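Local coordinates for protein cytochrome C2 (Paracoccus denitrificans, PDB 1COT) that probably transfers electrons, as a small soluble carrier with one covalently bound heme c, at residues Y40-V43 with G44-I47; Y55-G58 with I59-V62; I77-V80 with T81-P85. All coordinates share one frame; numbering follows the deposited sequence.

Contact 1: Y40-V43 with G44-I47; sequences YGVV and GRKI. With HEC (heme c), chain B.
HEC O1A, one oxygen of a heme propionate, is gripped by Arg-45 NH2, which donates to it over 3.0 Å at an N-H...O angle of 163°, and also by Tyr-55 OH. The bond leaves the edge of the guanidinium, with the propionate carbon CGA lying in the guanidinium plane. Val-42 CA sits over one face, offset toward the rim, while Val-42 CG2 approaches Arg-45 NH2 at 4.0 Å. The other nitrogen, Arg-45 NH1, gives a hydrogen bond to Asn-38 O and lies 3.1 Å from Tyr-40 O. The bonds to Asn-38 O and HEC O1A together hold the rotation of the group. In this cytochrome c fold, long loops wrap the heme, and an arginine at a propionate would be expected to offset part of its negative charge.

A type II beta turn from Val-42 to Arg-45, closed by Arg-45 N donating to Val-42 O (3.0 Å, 157°), points Arg-45 back along the chain it has just left. Its CB lies 3.3 Å from Gly-41 O, and the bend at chi3 (99°) then swings the guanidinium across Val-42. Gly-44, third in the turn, has a positive phi, and at its backbone angles a CB would collide with Val-43 O, which makes glycine the natural residue here. Gly-41 also has a positive phi, and a side chain on it would be crowded by the Tyr-40 ring.

Val-42 suits its buried place because its branches are wholly apolar and meet Trp-71 and Leu-115. Val-43 packs on Ala-116 of helix 108-117, and its N bonds to Ser-119 OG.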
loop_
_atom_site.group_PDB
_atom_site.type_symbol
_atom_site.label_atom_id
_atom_site.label_comp_id
_atom_site.label_asym_id
_atom_site.label_seq_id
_atom_site.Cartn_x
_atom_site.Cartn_y
_atom_site.Cartn_z
ATOM N N TYR A 40 7.340 -4.436 0.714
ATOM C CA TYR A 40 7.609 -5.732 1.300
ATOM C C TYR A 40 6.972 -5.670 2.683
ATOM O O TYR A 40 7.107 -4.670 3.391
ATOM C CB TYR A 40 9.119 -5.896 1.539
ATOM C CG TYR A 40 9.338 -7.140 2.361
ATOM C CD1 TYR A 40 9.330 -7.129 3.759
ATOM C CD2 TYR A 40 9.553 -8.360 1.722
ATOM C CE1 TYR A 40 9.493 -8.263 4.553
ATOM C CE2 TYR A 40 9.733 -9.505 2.490
ATOM C CZ TYR A 40 9.710 -9.465 3.883
ATOM O OH TYR A 40 9.898 -10.619 4.602
ATOM N N GLY A 41 6.277 -6.750 3.046
ATOM C CA GLY A 41 5.611 -6.879 4.328
ATOM C C GLY A 41 4.523 -5.851 4.587
ATOM O O GLY A 41 4.219 -5.555 5.747
ATOM N N VAL A 42 3.914 -5.292 3.538
ATOM C CA VAL A 42 2.869 -4.293 3.767
ATOM C C VAL A 42 1.629 -4.865 4.425
ATOM O O VAL A 42 0.974 -4.204 5.229
ATOM C CB VAL A 42 2.511 -3.448 2.534
ATOM C CG1 VAL A 42 1.885 -4.325 1.445
ATOM C CG2 VAL A 42 1.599 -2.288 2.888
ATOM N N VAL A 43 1.296 -6.112 4.094
ATOM C CA VAL A 43 0.116 -6.687 4.716
ATOM C C VAL A 43 0.422 -6.959 6.174
ATOM O O VAL A 43 1.394 -7.647 6.496
ATOM C CB VAL A 43 -0.345 -7.959 4.013
ATOM C CG1 VAL A 43 -1.662 -8.456 4.602
ATOM C CG2 VAL A 43 -0.479 -7.716 2.513
ATOM N N GLY A 44 -0.409 -6.425 7.061
ATOM C CA GLY A 44 -0.228 -6.594 8.483
ATOM C C GLY A 44 0.621 -5.478 9.070
ATOM O O GLY A 44 0.749 -5.360 10.293
ATOM N N ARG A 45 1.183 -4.634 8.218
ATOM C CA ARG A 45 1.999 -3.540 8.721
ATOM C C ARG A 45 1.143 -2.344 9.126
ATOM O O ARG A 45 0.144 -2.053 8.472
ATOM C CB ARG A 45 2.901 -3.135 7.579
ATOM C CG ARG A 45 3.832 -1.994 7.859
ATOM C CD ARG A 45 4.859 -1.959 6.738
ATOM N NE ARG A 45 4.565 -0.969 5.715
ATOM C CZ ARG A 45 5.149 -0.986 4.515
ATOM N NH1 ARG A 45 6.040 -1.919 4.181
ATOM N NH2 ARG A 45 4.835 -0.043 3.636
ATOM N N LYS A 46 1.540 -1.624 10.180
ATOM C CA LYS A 46 0.796 -0.449 10.608
ATOM C C LYS A 46 0.783 0.572 9.474
ATOM O O LYS A 46 1.781 0.761 8.779
ATOM C CB LYS A 46 1.505 0.205 11.791
ATOM C CG LYS A 46 0.721 1.325 12.454
ATOM C CD LYS A 46 1.441 1.962 13.642
ATOM C CE LYS A 46 0.555 2.858 14.480
ATOM N NZ LYS A 46 -0.007 3.972 13.703
ATOM N N ILE A 47 -0.349 1.226 9.261
ATOM C CA ILE A 47 -0.452 2.225 8.202
ATOM C C ILE A 47 0.629 3.290 8.344
ATOM O O ILE A 47 0.932 3.695 9.466
ATOM C CB ILE A 47 -1.774 2.982 8.387
ATOM C CG1 ILE A 47 -2.961 2.032 8.531
ATOM C CG2 ILE A 47 -2.004 3.997 7.280
ATOM C CD1 ILE A 47 -3.233 1.204 7.277
HETATM FE FE HEC B . 1.393 3.579 -3.975
HETATM C CHA HEC B . 1.553 4.632 -0.788
HETATM C CHB HEC B . 0.044 0.666 -2.975
HETATM C CHC HEC B . 1.226 2.520 -7.198
HETATM C CHD HEC B . 2.870 6.435 -5.027
HETATM N NA HEC B . 0.879 2.794 -2.246
HETATM C C1A HEC B . 1.042 3.408 -1.010
HETATM C C2A HEC B . 0.564 2.518 0.025
HETATM C C3A HEC B . 0.131 1.391 -0.567
HETATM C C4A HEC B . 0.333 1.566 -1.971
HETATM C CMA HEC B . -0.466 0.163 0.078
HETATM C CAA HEC B . 0.564 2.837 1.496
HETATM C CBA HEC B . 1.868 2.312 2.116
HETATM C CGA HEC B . 2.010 2.448 3.635
HETATM O O1A HEC B . 3.163 2.375 3.960
HETATM O O2A HEC B . 1.116 2.600 4.431
HETATM N NB HEC B . 0.757 1.969 -4.912
HETATM C C1B HEC B . 0.287 0.854 -4.290
HETATM C C2B HEC B . -0.019 -0.119 -5.294
HETATM C C3B HEC B . 0.304 0.419 -6.460
HETATM C C4B HEC B . 0.776 1.713 -6.219
HETATM C CMB HEC B . -0.636 -1.493 -4.974
HETATM C CAB HEC B . 0.055 -0.176 -7.787
HETATM C CBB HEC B . -1.317 -0.606 -8.220
HETATM N NC HEC B . 1.893 4.294 -5.721
HETATM C C1C HEC B . 1.774 3.729 -6.962
HETATM C C2C HEC B . 2.317 4.605 -7.979
HETATM C C3C HEC B . 2.792 5.702 -7.350
HETATM C C4C HEC B . 2.541 5.497 -5.957
HETATM C CMC HEC B . 2.331 4.308 -9.474
HETATM C CAC HEC B . 3.473 6.919 -7.915
HETATM C CBC HEC B . 3.242 7.588 -9.233
HETATM N ND HEC B . 2.047 5.233 -3.089
HETATM C C1D HEC B . 2.645 6.300 -3.708
HETATM C C2D HEC B . 3.001 7.285 -2.704
HETATM C C3D HEC B . 2.637 6.743 -1.526
HETATM C C4D HEC B . 2.030 5.483 -1.763
HETATM C CMD HEC B . 3.645 8.629 -2.963
HETATM C CAD HEC B . 2.696 7.407 -0.205
HETATM C CBD HEC B . 1.261 8.006 -0.074
HETATM C CGD HEC B . 1.051 9.091 0.914
HETATM O O1D HEC B . 1.881 9.464 1.709
HETATM O O2D HEC B . -0.098 9.603 0.888
#

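Contact 2: Y55-G58 with I59-V62; sequences YGEG and ILEV. With HEC (heme c), chain B.
Tyr-55, just before the N-cap of helix 57-65, reaches to the heme. Its CB rests against Leu-60 CG at 3.7 Å, with Leu-60 CD2 equally near. CG passes Ile-59 CG2, and CD1 comes within 3.8 Å of that same methyl, the two side chains slanting past each other. Tyr-55 CD1 also lies 3.6 Å from HEC O1D, so the ring runs from one propionate to the other. With CG beside the backbone N, a chi1 of -75° lays the ring along Ile-59, its hydroxyl end reaching the second carboxylate. CE1 and CZ pass close to HEC O1A, and the hydroxyl OH donates to HEC O1A at 2.6 Å, the acceptor lying at the ring edge near its plane. Glu-50 N also bonds to OH, so the hydroxyl is held by two groups.

The other propionate is taken by the backbone: Gly-56 N donates to HEC O1D at 2.6 Å, almost straight at 163°. Glycine suits this N-cap position, since a CB would press on HEC O2D. Gly-56 O accepts from Leu-60 N at 3.3 Å, and Glu-57 O and Gly-58 O continue the i to i+4 series with Glu-61 N and Val-62 N. Val-62 faces Leu-87 and Met-90 of helix 83-91. A tyrosine beside a helix N-cap, one on each propionate, forms part of the polar end of the heme pocket in this cytochrome c.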
loop_
_atom_site.group_PDB
_atom_site.type_symbol
_atom_site.label_atom_id
_atom_site.label_comp_id
_atom_site.label_asym_id
_atom_site.label_seq_id
_atom_site.Cartn_x
_atom_site.Cartn_y
_atom_site.Cartn_z
ATOM N N TYR A 55 5.507 10.493 4.455
ATOM C CA TYR A 55 4.131 10.316 4.062
ATOM C C TYR A 55 3.360 11.617 3.970
ATOM O O TYR A 55 3.747 12.622 4.565
ATOM C CB TYR A 55 3.480 9.492 5.175
ATOM C CG TYR A 55 3.876 8.038 5.130
ATOM C CD1 TYR A 55 3.291 7.190 4.187
ATOM C CD2 TYR A 55 4.810 7.512 6.024
ATOM C CE1 TYR A 55 3.637 5.841 4.143
ATOM C CE2 TYR A 55 5.168 6.164 6.002
ATOM C CZ TYR A 55 4.571 5.334 5.053
ATOM O OH TYR A 55 4.903 4.012 5.004
ATOM N N GLY A 56 2.252 11.585 3.246
ATOM C CA GLY A 56 1.425 12.760 3.114
ATOM C C GLY A 56 0.624 12.963 4.398
ATOM O O GLY A 56 0.519 12.079 5.247
ATOM N N GLU A 57 0.046 14.146 4.503
ATOM C CA GLU A 57 -0.731 14.524 5.659
ATOM C C GLU A 57 -1.968 13.675 5.928
ATOM O O GLU A 57 -2.289 13.305 7.066
ATOM C CB GLU A 57 -0.945 16.050 5.691
ATOM C CG GLU A 57 0.322 16.878 6.098
ATOM C CD GLU A 57 0.952 16.535 7.438
ATOM O OE1 GLU A 57 0.088 16.359 8.398
ATOM O OE2 GLU A 57 2.157 16.441 7.593
ATOM N N GLY A 58 -2.667 13.349 4.859
ATOM C CA GLY A 58 -3.857 12.553 5.011
ATOM C C GLY A 58 -3.631 11.178 5.630
ATOM O O GLY A 58 -4.344 10.779 6.559
ATOM N N ILE A 59 -2.670 10.430 5.100
ATOM C CA ILE A 59 -2.427 9.096 5.615
ATOM C C ILE A 59 -1.856 9.121 7.025
ATOM O O ILE A 59 -2.128 8.228 7.835
ATOM C CB ILE A 59 -1.656 8.267 4.591
ATOM C CG1 ILE A 59 -1.890 6.774 4.821
ATOM C CG2 ILE A 59 -0.176 8.631 4.595
ATOM C CD1 ILE A 59 -1.233 5.893 3.767
ATOM N N LEU A 60 -1.081 10.156 7.334
ATOM C CA LEU A 60 -0.530 10.285 8.669
ATOM C C LEU A 60 -1.693 10.529 9.606
ATOM O O LEU A 60 -1.722 10.038 10.735
ATOM C CB LEU A 60 0.457 11.447 8.732
ATOM C CG LEU A 60 1.731 11.071 7.997
ATOM C CD1 LEU A 60 2.649 12.286 7.967
ATOM C CD2 LEU A 60 2.395 9.896 8.709
ATOM N N GLU A 61 -2.685 11.280 9.139
ATOM C CA GLU A 61 -3.842 11.535 9.982
ATOM C C GLU A 61 -4.613 10.241 10.202
ATOM O O GLU A 61 -5.105 9.980 11.295
ATOM C CB GLU A 61 -4.780 12.611 9.412
ATOM C CG GLU A 61 -5.977 12.893 10.336
ATOM C CD GLU A 61 -6.709 14.136 9.900
ATOM O OE1 GLU A 61 -5.936 14.959 9.239
ATOM O OE2 GLU A 61 -7.885 14.341 10.117
ATOM N N VAL A 62 -4.732 9.406 9.170
ATOM C CA VAL A 62 -5.441 8.160 9.363
ATOM C C VAL A 62 -4.722 7.340 10.447
ATOM O O VAL A 62 -5.379 6.806 11.336
ATOM C CB VAL A 62 -5.467 7.338 8.082
ATOM C CG1 VAL A 62 -6.018 5.946 8.354
ATOM C CG2 VAL A 62 -6.277 8.045 7.001
HETATM FE FE HEC B . 1.393 3.579 -3.975
HETATM C CHA HEC B . 1.553 4.632 -0.788
HETATM C CHB HEC B . 0.044 0.666 -2.975
HETATM C CHC HEC B . 1.226 2.520 -7.198
HETATM C CHD HEC B . 2.870 6.435 -5.027
HETATM N NA HEC B . 0.879 2.794 -2.246
HETATM C C1A HEC B . 1.042 3.408 -1.010
HETATM C C2A HEC B . 0.564 2.518 0.025
HETATM C C3A HEC B . 0.131 1.391 -0.567
HETATM C C4A HEC B . 0.333 1.566 -1.971
HETATM C CMA HEC B . -0.466 0.163 0.078
HETATM C CAA HEC B . 0.564 2.837 1.496
HETATM C CBA HEC B . 1.868 2.312 2.116
HETATM C CGA HEC B . 2.010 2.448 3.635
HETATM O O1A HEC B . 3.163 2.375 3.960
HETATM O O2A HEC B . 1.116 2.600 4.431
HETATM N NB HEC B . 0.757 1.969 -4.912
HETATM C C1B HEC B . 0.287 0.854 -4.290
HETATM C C2B HEC B . -0.019 -0.119 -5.294
HETATM C C3B HEC B . 0.304 0.419 -6.460
HETATM C C4B HEC B . 0.776 1.713 -6.219
HETATM C CMB HEC B . -0.636 -1.493 -4.974
HETATM C CAB HEC B . 0.055 -0.176 -7.787
HETATM C CBB HEC B . -1.317 -0.606 -8.220
HETATM N NC HEC B . 1.893 4.294 -5.721
HETATM C C1C HEC B . 1.774 3.729 -6.962
HETATM C C2C HEC B . 2.317 4.605 -7.979
HETATM C C3C HEC B . 2.792 5.702 -7.350
HETATM C C4C HEC B . 2.541 5.497 -5.957
HETATM C CMC HEC B . 2.331 4.308 -9.474
HETATM C CAC HEC B . 3.473 6.919 -7.915
HETATM C CBC HEC B . 3.242 7.588 -9.233
HETATM N ND HEC B . 2.047 5.233 -3.089
HETATM C C1D HEC B . 2.645 6.300 -3.708
HETATM C C2D HEC B . 3.001 7.285 -2.704
HETATM C C3D HEC B . 2.637 6.743 -1.526
HETATM C C4D HEC B . 2.030 5.483 -1.763
HETATM C CMD HEC B . 3.645 8.629 -2.963
HETATM C CAD HEC B . 2.696 7.407 -0.205
HETATM C CBD HEC B . 1.261 8.006 -0.074
HETATM C CGD HEC B . 1.051 9.091 0.914
HETATM O O1D HEC B . 1.881 9.464 1.709
HETATM O O2D HEC B . -0.098 9.603 0.888
#

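Contact 3: I77-V80 with T81-P85; sequences IEYV and TDPKP. With HEC (heme c), chain B.
Helix 73-81 passes into helix 83-91 through Asp-82, whose extended phi of -177° breaks the helical run, and the backbone bonds, Thr-81 N to Ile-77 O and Glu-78 O and Asp-82 N to Tyr-79 O, are all weak. The Thr-81 hydroxyl strengthens the junction: OG1 donates to Ile-77 O at 2.7 Å and also bonds to Gln-108 NE2. A water donates to both Glu-78 O and Asp-82 O, bridging the two sides of the bend. Asp-82 is the N-cap of the second helix, its OD1 accepting from Lys-84 N at 3.2 Å from above the carboxylate plane. Pro-83 fits the first turn, where a nitrogen without a hydrogen costs no helical bond; Tyr-79 O lies 3.2 Å from Pro-83 CD.

Tyr-79 has CG anti to the backbone N (chi1 174°), which lays its ring between Pro-83 and the heme. Pro-83 CG stands over one face in a CH-pi contact, 4.3 Å from the ring centroid, and Pro-83 CB meets Tyr-79 CE1 at 3.6 Å. CE2 lies 3.6 Å from HEC C3A, which meets the ring obliquely, and OH comes near HEC CHA. Replacing the tyrosine with alanine would probably open a gap where Pro-83, Met-100 and the porphyrin now lean on the ring. Beside it, Val-80 CG1 touches HEC CMB at 3.6 Å, a branched apolar fit to a methyl. Trp-86 meets the Tyr-79 ring edge-to-face, and Trp-71 with the planes at about 55°. With Met-100 against Tyr-79, this junction lines the methionine-ligand side of the cytochrome c heme pocket.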
loop_
_atom_site.group_PDB
_atom_site.type_symbol
_atom_site.label_atom_id
_atom_site.label_comp_id
_atom_site.label_asym_id
_atom_site.label_seq_id
_atom_site.Cartn_x
_atom_site.Cartn_y
_atom_site.Cartn_z
ATOM N N ILE A 77 -7.260 -3.432 -0.807
ATOM C CA ILE A 77 -8.019 -3.434 -2.034
ATOM C C ILE A 77 -8.801 -2.138 -2.139
ATOM O O ILE A 77 -8.842 -1.496 -3.190
ATOM C CB ILE A 77 -8.962 -4.623 -1.978
ATOM C CG1 ILE A 77 -8.166 -5.874 -2.340
ATOM C CG2 ILE A 77 -10.125 -4.428 -2.939
ATOM C CD1 ILE A 77 -8.946 -7.151 -2.033
ATOM N N GLU A 78 -9.421 -1.740 -1.032
ATOM C CA GLU A 78 -10.189 -0.517 -1.053
ATOM C C GLU A 78 -9.341 0.715 -1.344
ATOM O O GLU A 78 -9.651 1.521 -2.223
ATOM C CB GLU A 78 -11.018 -0.394 0.223
ATOM C CG GLU A 78 -12.111 0.680 0.134
ATOM C CD GLU A 78 -12.816 0.764 1.453
ATOM O OE1 GLU A 78 -12.638 -0.041 2.355
ATOM O OE2 GLU A 78 -13.633 1.784 1.550
ATOM N N TYR A 79 -8.241 0.840 -0.621
ATOM C CA TYR A 79 -7.336 1.957 -0.797
ATOM C C TYR A 79 -6.752 2.085 -2.206
ATOM O O TYR A 79 -6.742 3.182 -2.778
ATOM C CB TYR A 79 -6.210 1.796 0.223
ATOM C CG TYR A 79 -5.105 2.806 0.080
ATOM C CD1 TYR A 79 -5.254 4.074 0.638
ATOM C CD2 TYR A 79 -3.919 2.479 -0.585
ATOM C CE1 TYR A 79 -4.210 4.993 0.500
ATOM C CE2 TYR A 79 -2.863 3.384 -0.733
ATOM C CZ TYR A 79 -3.033 4.649 -0.170
ATOM O OH TYR A 79 -2.021 5.562 -0.291
ATOM N N VAL A 80 -6.248 0.988 -2.790
ATOM C CA VAL A 80 -5.658 1.071 -4.132
ATOM C C VAL A 80 -6.686 1.375 -5.190
ATOM O O VAL A 80 -6.335 1.791 -6.297
ATOM C CB VAL A 80 -4.758 -0.072 -4.580
ATOM C CG1 VAL A 80 -3.709 -0.390 -3.527
ATOM C CG2 VAL A 80 -5.566 -1.334 -4.892
ATOM N N THR A 81 -7.947 1.151 -4.854
ATOM C CA THR A 81 -8.992 1.436 -5.806
ATOM C C THR A 81 -8.949 2.938 -6.085
ATOM O O THR A 81 -9.059 3.380 -7.224
ATOM C CB THR A 81 -10.373 1.026 -5.274
ATOM O OG1 THR A 81 -10.378 -0.368 -5.047
ATOM C CG2 THR A 81 -11.431 1.383 -6.309
ATOM N N ASP A 82 -8.764 3.717 -5.028
ATOM C CA ASP A 82 -8.682 5.163 -5.112
ATOM C C ASP A 82 -8.394 5.676 -3.722
ATOM O O ASP A 82 -9.270 5.730 -2.863
ATOM C CB ASP A 82 -9.952 5.844 -5.652
ATOM C CG ASP A 82 -9.780 7.310 -5.942
ATOM O OD1 ASP A 82 -8.685 7.859 -5.471
ATOM O OD2 ASP A 82 -10.604 7.939 -6.566
ATOM N N PRO A 83 -7.146 6.027 -3.508
ATOM C CA PRO A 83 -6.729 6.505 -2.208
ATOM C C PRO A 83 -7.506 7.672 -1.638
ATOM O O PRO A 83 -7.773 7.738 -0.431
ATOM C CB PRO A 83 -5.256 6.887 -2.385
ATOM C CG PRO A 83 -4.768 6.080 -3.575
ATOM C CD PRO A 83 -5.994 5.871 -4.434
ATOM N N LYS A 84 -7.873 8.600 -2.513
ATOM C CA LYS A 84 -8.598 9.794 -2.139
ATOM C C LYS A 84 -9.812 9.594 -1.257
ATOM O O LYS A 84 -9.860 10.041 -0.108
ATOM C CB LYS A 84 -8.798 10.770 -3.286
ATOM C CG LYS A 84 -9.483 12.067 -2.868
ATOM C CD LYS A 84 -8.778 12.919 -1.811
ATOM C CE LYS A 84 -9.587 14.119 -1.333
ATOM N NZ LYS A 84 -8.951 15.415 -1.594
ATOM N N PRO A 85 -10.821 8.922 -1.777
ATOM C CA PRO A 85 -12.031 8.694 -1.009
ATOM C C PRO A 85 -11.789 7.902 0.262
ATOM O O PRO A 85 -12.455 8.081 1.283
ATOM C CB PRO A 85 -12.965 7.927 -1.942
ATOM C CG PRO A 85 -12.249 7.740 -3.275
ATOM C CD PRO A 85 -10.924 8.483 -3.190
HETATM FE FE HEC B . 1.393 3.579 -3.975
HETATM C CHA HEC B . 1.553 4.632 -0.788
HETATM C CHB HEC B . 0.044 0.666 -2.975
HETATM C CHC HEC B . 1.226 2.520 -7.198
HETATM C CHD HEC B . 2.870 6.435 -5.027
HETATM N NA HEC B . 0.879 2.794 -2.246
HETATM C C1A HEC B . 1.042 3.408 -1.010
HETATM C C2A HEC B . 0.564 2.518 0.025
HETATM C C3A HEC B . 0.131 1.391 -0.567
HETATM C C4A HEC B . 0.333 1.566 -1.971
HETATM C CMA HEC B . -0.466 0.163 0.078
HETATM C CAA HEC B . 0.564 2.837 1.496
HETATM C CBA HEC B . 1.868 2.312 2.116
HETATM C CGA HEC B . 2.010 2.448 3.635
HETATM O O1A HEC B . 3.163 2.375 3.960
HETATM O O2A HEC B . 1.116 2.600 4.431
HETATM N NB HEC B . 0.757 1.969 -4.912
HETATM C C1B HEC B . 0.287 0.854 -4.290
HETATM C C2B HEC B . -0.019 -0.119 -5.294
HETATM C C3B HEC B . 0.304 0.419 -6.460
HETATM C C4B HEC B . 0.776 1.713 -6.219
HETATM C CMB HEC B . -0.636 -1.493 -4.974
HETATM C CAB HEC B . 0.055 -0.176 -7.787
HETATM C CBB HEC B . -1.317 -0.606 -8.220
HETATM N NC HEC B . 1.893 4.294 -5.721
HETATM C C1C HEC B . 1.774 3.729 -6.962
HETATM C C2C HEC B . 2.317 4.605 -7.979
HETATM C C3C HEC B . 2.792 5.702 -7.350
HETATM C C4C HEC B . 2.541 5.497 -5.957
HETATM C CMC HEC B . 2.331 4.308 -9.474
HETATM C CAC HEC B . 3.473 6.919 -7.915
HETATM C CBC HEC B . 3.242 7.588 -9.233
HETATM N ND HEC B . 2.047 5.233 -3.089
HETATM C C1D HEC B . 2.645 6.300 -3.708
HETATM C C2D HEC B . 3.001 7.285 -2.704
HETATM C C3D HEC B . 2.637 6.743 -1.526
HETATM C C4D HEC B . 2.030 5.483 -1.763
HETATM C CMD HEC B . 3.645 8.629 -2.963
HETATM C CAD HEC B . 2.696 7.407 -0.205
HETATM C CBD HEC B . 1.261 8.006 -0.074
HETATM C CGD HEC B . 1.051 9.091 0.914
HETATM O O1D HEC B . 1.881 9.464 1.709
HETATM O O2D HEC B . -0.098 9.603 0.888
HETATM O O HOH W 1 -11.095 3.871 -2.232
#

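From the N terminus, the chain meets contact 1 first, in the long loop between strand 21-22 and helix 57-65, then contact 2 at the start of that helix, and last contact 3, at the junction of helix 73-81 with helix 83-91. Each is local, a turn, a helix start and a helix-to-helix bend, and they follow in series without nesting or crossing. The loop, helix 57-65 and the 73-81/83-91 junction are tied together round the heme. Contacts 1 and 2 share HEC O1A and pack together through Ile-47 CG2 and Ile-59 CG1; contact 2 meets contact 3 through Ile-59 CD1 and Tyr-79 OH. Contacts 1 and 3 do not touch, and lie on opposite sides of the chain's centre.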